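Local coordinates for YjbQ family protein (Sulfolobus tokodaii, PDB 1VE0) that is of unknown function but binds zinc and belongs to the YjbQ (UPF0047) family, assembling from three copies of the same chain, at residues Ile32-Ile36 / Lys130-Glu134; Phe16-Asp20 / Met58-Leu62; Val10-Phe16 / Leu116-Pro122. All blocks are in the same frame, centred on the assembly; numbering follows the deposited sequence.

Contact 1: Ile32-Ile36 / Lys130-Glu134; sequences INNGI and KSMGE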
# COMPACT_ATOMS: atom_id res chain seq x y z
N ILE A 32 14.84 12.61 -13.48
CA ILE A 32 13.77 13.34 -12.81
C ILE A 32 14.38 14.18 -11.67
O ILE A 32 15.15 13.67 -10.86
CB ILE A 32 12.72 12.37 -12.21
CG1 ILE A 32 12.01 11.60 -13.33
CG2 ILE A 32 11.74 13.14 -11.34
CD1 ILE A 32 11.17 12.47 -14.26
N ASN A 33 14.01 15.45 -11.63
CA ASN A 33 14.50 16.37 -10.61
C ASN A 33 13.55 16.54 -9.42
O ASN A 33 13.99 16.60 -8.27
CB ASN A 33 14.78 17.75 -11.26
CG ASN A 33 14.90 18.86 -10.24
OD1 ASN A 33 13.90 19.43 -9.79
ND2 ASN A 33 16.14 19.17 -9.84
N ASN A 34 12.26 16.63 -9.71
CA ASN A 34 11.25 16.81 -8.67
C ASN A 34 10.05 15.99 -9.09
O ASN A 34 9.54 16.15 -10.20
CB ASN A 34 10.86 18.29 -8.57
CG ASN A 34 9.77 18.56 -7.54
OD1 ASN A 34 9.08 19.58 -7.61
ND2 ASN A 34 9.60 17.66 -6.58
N GLY A 35 9.59 15.09 -8.22
CA GLY A 35 8.45 14.28 -8.60
C GLY A 35 8.23 13.07 -7.73
O GLY A 35 8.49 13.10 -6.53
N ILE A 36 7.77 11.98 -8.36
CA ILE A 36 7.47 10.75 -7.63
C ILE A 36 8.08 9.53 -8.31
O ILE A 36 8.03 9.39 -9.52
CB ILE A 36 5.93 10.54 -7.52
CG1 ILE A 36 5.31 11.62 -6.63
CG2 ILE A 36 5.62 9.16 -6.98
CD1 ILE A 36 5.77 11.55 -5.18
N LYS A 130 9.46 3.56 -11.98
CA LYS A 130 8.77 4.41 -12.93
C LYS A 130 8.63 5.76 -12.25
O LYS A 130 7.85 5.90 -11.30
CB LYS A 130 7.40 3.81 -13.24
CG LYS A 130 6.63 4.51 -14.34
CD LYS A 130 6.42 3.59 -15.50
CE LYS A 130 5.52 4.21 -16.55
NZ LYS A 130 5.61 3.45 -17.81
N SER A 131 9.38 6.74 -12.72
CA SER A 131 9.34 8.07 -12.13
C SER A 131 8.67 9.10 -13.01
O SER A 131 8.79 9.07 -14.24
CB SER A 131 10.76 8.53 -11.79
OG SER A 131 11.44 7.55 -11.03
N MSE A 132 7.97 10.02 -12.37
CA MSE A 132 7.27 11.08 -13.08
C MSE A 132 7.46 12.40 -12.34
O MSE A 132 7.49 12.44 -11.11
CB MSE A 132 5.77 10.76 -13.20
CG MSE A 132 5.45 9.64 -14.21
SE MSE A 132 3.54 9.34 -14.54
CE MSE A 132 2.88 11.12 -14.19
N GLY A 133 7.60 13.48 -13.10
CA GLY A 133 7.78 14.79 -12.50
C GLY A 133 8.48 15.67 -13.51
O GLY A 133 8.32 15.46 -14.71
N GLU A 134 9.26 16.63 -13.04
CA GLU A 134 9.97 17.51 -13.95
C GLU A 134 11.47 17.28 -13.85
O GLU A 134 11.89 16.68 -12.84
CB GLU A 134 9.65 18.97 -13.62
CG GLU A 134 10.31 19.44 -12.35
CD GLU A 134 9.89 20.83 -11.96
OE1 GLU A 134 10.63 21.46 -11.16
OE2 GLU A 134 8.82 21.30 -12.43
OXT GLU A 134 12.20 17.70 -14.76
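Ile-32 lies across the backbone of the strand at 130-133: its CG1 is 3.7 Å from Ser-131 CB, and its CD1 rests 3.9 Å from Gly-133 N. Alongside this side chain the two segments run antiparallel. Ile-36 and Met-132, a selenomethionine here, form a hydrogen-bonded pair, with Ile-36 N donating to Met-132 O (2.8 Å) and Met-132 N returning a bond to Ile-36 O (2.9 Å). One step on, Gly-35 faces Gly-133 as a non-hydrogen-bonded pair whose CA atoms come within 4.0 Å. A CB on either glycine would strike the opposite CA and a carbonyl oxygen, and both residues have positive phi (164° and 156°), where a CB would also jam against the carbonyl oxygen of the residue before. The close approach is lined by CA-H...O contacts from Gly-133 CA to Asn-34 O (3.2 Å) and from Gly-35 CA to Met-132 O (3.3 Å). Beyond the glycines the register slips. Glu-134 O, in the C-terminal carboxylate, accepts from both Asn-33 N (2.7 Å) and Asn-34 N (3.2 Å), while Glu-134 N donates to Asn-34 O (2.9 Å); Asn-34 CB also packs 4.0 Å from Glu-134 CG. The face carrying Ile-36 and Met-132 meets another chain: Met-132 touches Met-132 of the second subunit. Lys-130 NZ is hydrogen-bonded to Ile-101 O of the third subunit. Two asparagines opposite one glutamate make a classic beta bulge, set at the end of an antiparallel strand pair inside the five-stranded sheet, where that sheet meets its copies in the trimer.

Contact 2: Phe16-Asp20 / Met58-Leu62; sequences FDSID and MKDFL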
# COMPACT_ATOMS: atom_id res chain seq x y z
N PHE A 16 13.11 -16.96 2.07
CA PHE A 16 12.76 -15.69 2.72
C PHE A 16 14.02 -14.85 2.72
O PHE A 16 15.06 -15.28 3.21
CB PHE A 16 12.28 -15.93 4.15
CG PHE A 16 10.89 -16.49 4.23
CD1 PHE A 16 9.79 -15.65 4.36
CD2 PHE A 16 10.68 -17.86 4.12
CE1 PHE A 16 8.50 -16.17 4.38
CE2 PHE A 16 9.38 -18.39 4.14
CZ PHE A 16 8.29 -17.53 4.27
N ASP A 17 13.95 -13.65 2.17
CA ASP A 17 15.12 -12.79 2.10
C ASP A 17 14.67 -11.33 2.09
O ASP A 17 13.53 -11.02 1.75
CB ASP A 17 15.91 -13.11 0.83
CG ASP A 17 17.35 -12.66 0.90
OD1 ASP A 17 17.80 -12.24 1.99
OD2 ASP A 17 18.04 -12.76 -0.14
N SER A 18 15.57 -10.45 2.49
CA SER A 18 15.27 -9.02 2.50
C SER A 18 16.50 -8.30 1.97
O SER A 18 17.61 -8.51 2.44
CB SER A 18 14.90 -8.56 3.92
OG SER A 18 15.80 -9.06 4.89
N ILE A 19 16.28 -7.45 0.98
CA ILE A 19 17.39 -6.75 0.36
C ILE A 19 17.16 -5.25 0.27
O ILE A 19 16.13 -4.82 -0.22
CB ILE A 19 17.62 -7.28 -1.07
CG1 ILE A 19 18.00 -8.76 -1.02
CG2 ILE A 19 18.69 -6.45 -1.78
CD1 ILE A 19 18.16 -9.41 -2.39
N ASP A 20 18.15 -4.48 0.74
CA ASP A 20 18.10 -3.03 0.69
C ASP A 20 18.42 -2.64 -0.76
O ASP A 20 19.55 -2.84 -1.21
CB ASP A 20 19.14 -2.44 1.64
CG ASP A 20 19.04 -0.92 1.76
OD1 ASP A 20 18.56 -0.27 0.81
OD2 ASP A 20 19.46 -0.38 2.81
N MSE A 58 15.75 -6.46 9.59
CA MSE A 58 15.72 -7.11 8.29
C MSE A 58 15.29 -8.57 8.46
O MSE A 58 14.72 -9.17 7.55
CB MSE A 58 17.08 -7.01 7.61
CG MSE A 58 17.39 -5.61 7.10
SE MSE A 58 16.15 -5.06 5.68
CE MSE A 58 17.22 -5.68 4.18
N LYS A 59 15.56 -9.14 9.64
CA LYS A 59 15.15 -10.51 9.93
C LYS A 59 13.69 -10.49 10.41
O LYS A 59 12.88 -11.32 10.00
CB LYS A 59 16.03 -11.12 11.04
CG LYS A 59 17.47 -11.40 10.66
CD LYS A 59 18.15 -12.10 11.83
CE LYS A 59 19.59 -12.49 11.55
NZ LYS A 59 20.51 -11.33 11.60
N ASP A 60 13.37 -9.55 11.30
CA ASP A 60 12.02 -9.40 11.85
C ASP A 60 10.92 -9.33 10.77
O ASP A 60 9.86 -9.95 10.92
CB ASP A 60 11.93 -8.13 12.71
CG ASP A 60 12.73 -8.24 14.00
OD1 ASP A 60 13.12 -7.17 14.55
OD2 ASP A 60 12.95 -9.37 14.48
N PHE A 61 11.14 -8.56 9.70
CA PHE A 61 10.12 -8.44 8.66
C PHE A 61 9.74 -9.82 8.14
O PHE A 61 8.56 -10.13 7.97
CB PHE A 61 10.60 -7.58 7.48
CG PHE A 61 10.87 -6.14 7.83
CD1 PHE A 61 9.95 -5.39 8.56
CD2 PHE A 61 12.08 -5.54 7.46
CE1 PHE A 61 10.22 -4.07 8.92
CE2 PHE A 61 12.35 -4.23 7.81
CZ PHE A 61 11.42 -3.49 8.55
N LEU A 62 10.75 -10.65 7.89
CA LEU A 62 10.56 -11.99 7.37
C LEU A 62 9.95 -12.92 8.41
O LEU A 62 8.99 -13.64 8.11
CB LEU A 62 11.90 -12.56 6.89
CG LEU A 62 12.58 -11.65 5.86
CD1 LEU A 62 13.95 -12.20 5.51
CD2 LEU A 62 11.69 -11.54 4.63
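Strand 17-20 crosses over the helical turns 58-62 with axes 8.0 Å apart and N-to-C directions 136° apart, so the pair runs roughly antiparallel but well askew. The backbones come nearest at Ser-18 and Met-58, whose CA atoms are 6.1 Å apart, and at Phe-16 and Leu-62, 6.3 Å apart between CA atoms. Ser-18 points at the helix and supplies the one polar link: Ser-18 OG donates to Met-58 O at 2.9 Å. Met-58 O lies 4.3 Å from Leu-62 N, too far for the usual helical bond, consistent with its accepting from Ser-18 instead. Leu-62 fills the gap alongside, its CD1 3.7 Å from Ser-18 OG and 4.3 Å from Phe-16 CB, and its CD2 3.5 Å from Asp-17 O. The side chain of Met-58, a selenomethionine, bends back to the strand and sets its CE 3.8 Å from both Ile-19 N and Asp-20 N. Asp-17 points away from the helix and forms a salt bridge with Arg-13. Phe-16 makes a cation-pi contact with Lys-66, further along the same helix. Strand 17-20 is an outer strand of the three-stranded sheet, next to strand 113-118; helix 55-68 packs across that sheet, with Phe-61 reaching Leu-117 of the middle strand and Ile-49 of strand 46-51, while Asp-60 accepts hydrogen bonds from backbone N of Glu-76 and His-77 of the second subunit.

Contact 3: Val10-Phe16 / Leu116-Pro122; sequences VKTRSRF and LLEFDGP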
# COMPACT_ATOMS: atom_id res chain seq x y z
N VAL A 10 17.77 -8.07 -8.86
CA VAL A 10 18.48 -8.40 -7.64
C VAL A 10 18.27 -9.88 -7.44
O VAL A 10 17.19 -10.41 -7.72
CB VAL A 10 17.95 -7.63 -6.41
CG1 VAL A 10 18.17 -6.14 -6.58
CG2 VAL A 10 16.48 -7.93 -6.20
N LYS A 11 19.30 -10.56 -6.98
CA LYS A 11 19.22 -11.99 -6.77
C LYS A 11 18.93 -12.29 -5.31
O LYS A 11 19.72 -11.93 -4.44
CB LYS A 11 20.55 -12.64 -7.19
CG LYS A 11 20.40 -13.96 -7.91
CD LYS A 11 19.72 -14.99 -7.05
CE LYS A 11 19.44 -16.24 -7.86
NZ LYS A 11 18.54 -15.94 -9.01
N THR A 12 17.79 -12.92 -5.03
CA THR A 12 17.49 -13.25 -3.64
C THR A 12 18.19 -14.57 -3.32
O THR A 12 18.29 -15.47 -4.15
CB THR A 12 15.97 -13.30 -3.36
OG1 THR A 12 15.35 -14.37 -4.07
CG2 THR A 12 15.34 -11.97 -3.81
N ARG A 13 18.69 -14.65 -2.09
CA ARG A 13 19.51 -15.77 -1.66
C ARG A 13 18.87 -16.87 -0.85
O ARG A 13 19.54 -17.82 -0.48
CB ARG A 13 20.68 -15.21 -0.86
CG ARG A 13 21.29 -13.96 -1.47
CD ARG A 13 21.94 -13.07 -0.42
NE ARG A 13 20.98 -12.38 0.44
CZ ARG A 13 21.31 -11.44 1.32
NH1 ARG A 13 20.38 -10.85 2.07
NH2 ARG A 13 22.59 -11.08 1.46
N SER A 14 17.57 -16.76 -0.59
CA SER A 14 16.90 -17.76 0.23
C SER A 14 15.41 -17.72 -0.06
O SER A 14 14.95 -16.88 -0.83
CB SER A 14 17.18 -17.45 1.70
OG SER A 14 16.91 -18.56 2.53
N ARG A 15 14.65 -18.64 0.54
CA ARG A 15 13.21 -18.63 0.33
C ARG A 15 12.69 -17.29 0.85
O ARG A 15 11.95 -16.58 0.17
CB ARG A 15 12.53 -19.76 1.09
CG ARG A 15 11.07 -19.90 0.76
CD ARG A 15 10.42 -20.94 1.64
NE ARG A 15 9.24 -21.52 1.01
CZ ARG A 15 8.42 -22.37 1.61
NH1 ARG A 15 7.37 -22.85 0.96
NH2 ARG A 15 8.65 -22.73 2.87
N PHE A 16 13.11 -16.96 2.07
CA PHE A 16 12.76 -15.69 2.72
C PHE A 16 14.02 -14.85 2.72
O PHE A 16 15.06 -15.28 3.21
CB PHE A 16 12.28 -15.93 4.15
CG PHE A 16 10.89 -16.49 4.23
CD1 PHE A 16 9.79 -15.65 4.36
CD2 PHE A 16 10.68 -17.86 4.12
CE1 PHE A 16 8.50 -16.17 4.38
CE2 PHE A 16 9.38 -18.39 4.14
CZ PHE A 16 8.29 -17.53 4.27
N LEU A 116 13.32 -4.77 -0.58
CA LEU A 116 12.57 -5.81 -1.30
C LEU A 116 12.44 -6.99 -0.34
O LEU A 116 13.43 -7.44 0.23
CB LEU A 116 13.31 -6.25 -2.57
CG LEU A 116 12.83 -7.58 -3.20
CD1 LEU A 116 11.40 -7.45 -3.69
CD2 LEU A 116 13.73 -7.94 -4.36
N LEU A 117 11.22 -7.49 -0.14
CA LEU A 117 10.98 -8.63 0.74
C LEU A 117 10.62 -9.81 -0.15
O LEU A 117 9.70 -9.73 -0.97
CB LEU A 117 9.83 -8.34 1.74
CG LEU A 117 10.07 -7.26 2.82
CD1 LEU A 117 8.84 -7.18 3.73
CD2 LEU A 117 11.32 -7.60 3.66
N GLU A 118 11.37 -10.89 0.01
CA GLU A 118 11.21 -12.11 -0.77
C GLU A 118 10.59 -13.20 0.10
O GLU A 118 11.02 -13.42 1.23
CB GLU A 118 12.60 -12.54 -1.27
CG GLU A 118 12.71 -13.92 -1.91
CD GLU A 118 11.97 -14.02 -3.22
OE1 GLU A 118 10.73 -14.20 -3.18
OE2 GLU A 118 12.63 -13.92 -4.29
N PHE A 119 9.57 -13.88 -0.43
CA PHE A 119 8.90 -14.94 0.30
C PHE A 119 8.88 -16.24 -0.48
O PHE A 119 8.36 -17.23 0.00
CB PHE A 119 7.46 -14.53 0.63
CG PHE A 119 7.35 -13.17 1.28
CD1 PHE A 119 6.87 -12.08 0.55
CD2 PHE A 119 7.77 -12.97 2.58
CE1 PHE A 119 6.81 -10.82 1.13
CE2 PHE A 119 7.71 -11.71 3.17
CZ PHE A 119 7.23 -10.63 2.44
N ASP A 120 9.44 -16.23 -1.69
CA ASP A 120 9.46 -17.42 -2.54
C ASP A 120 10.78 -17.53 -3.31
O ASP A 120 10.78 -17.86 -4.51
CB ASP A 120 8.29 -17.38 -3.54
CG ASP A 120 8.07 -18.72 -4.24
OD1 ASP A 120 7.54 -18.74 -5.37
OD2 ASP A 120 8.42 -19.77 -3.66
N GLY A 121 11.89 -17.24 -2.65
CA GLY A 121 13.19 -17.32 -3.30
C GLY A 121 13.79 -18.72 -3.22
O GLY A 121 13.14 -19.64 -2.76
N PRO A 122 15.03 -18.92 -3.69
CA PRO A 122 15.91 -17.91 -4.30
C PRO A 122 15.50 -17.64 -5.74
O PRO A 122 15.13 -18.56 -6.47
CB PRO A 122 17.29 -18.55 -4.19
CG PRO A 122 16.98 -20.02 -4.32
CD PRO A 122 15.75 -20.18 -3.46
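Two hydrogen bonds tie the turns together: Gly-121 N donates to Arg-15 O (2.9 Å, nearly straight), and Thr-12 OG1 donates to Glu-118 OE2 (2.8 Å). Glu-118 is also bent back on its own loop, where OE1 accepts from Asp-120 N (2.8 Å), and its OE2 pairs with Arg-125. CA-H...O contacts back these up, from Gly-121 CA to Ser-14 O (3.1 Å), Arg-15 CA to Gly-121 O (3.3 Å) and Phe-16 CA to Glu-118 O (3.2 Å). A CB on Gly-121 would collide with Ser-14 O. Apolar packing adds two further meetings: Val-10 CG2 meets Leu-116 CD2 (3.3 Å), and Phe-16 CE1 sits at the edge of the Phe-119 ring, 3.7 Å from its CD2. Pro-122, after a cis peptide, lays its CB 3.2 Å from Thr-12 O. These interlocked strand-end loops border the zinc site: Asp-120 is hydrogen-bonded to Asn-83, which coordinates the metal with His-77 and His-87.

How the contacts relate
Contacts 2 and 3 adjoin, their centres 9 Å apart, whereas contact 1 lies 28 to 29 Å away across the chain's centre. Phe-16 belongs to both neighbours, and strand 17-20 pairs with strand 113-118 through Asp-17 O to Glu-118 N and Ile-19 O to Leu-116 N, each 2.8 Å. In sequence, the segments of contact 2 fall between or on those of contact 3, and those of contact 1 alternate with both. Strands 2-11 and 124-133 of the five-stranded sheet connect the two ends: contact 1 lies where both termini are, while contact 3 joins it to the three-stranded sheet beside the zinc site. Contacts 1 and 2 touch the second subunit, contact 3 no other chain of the assembly.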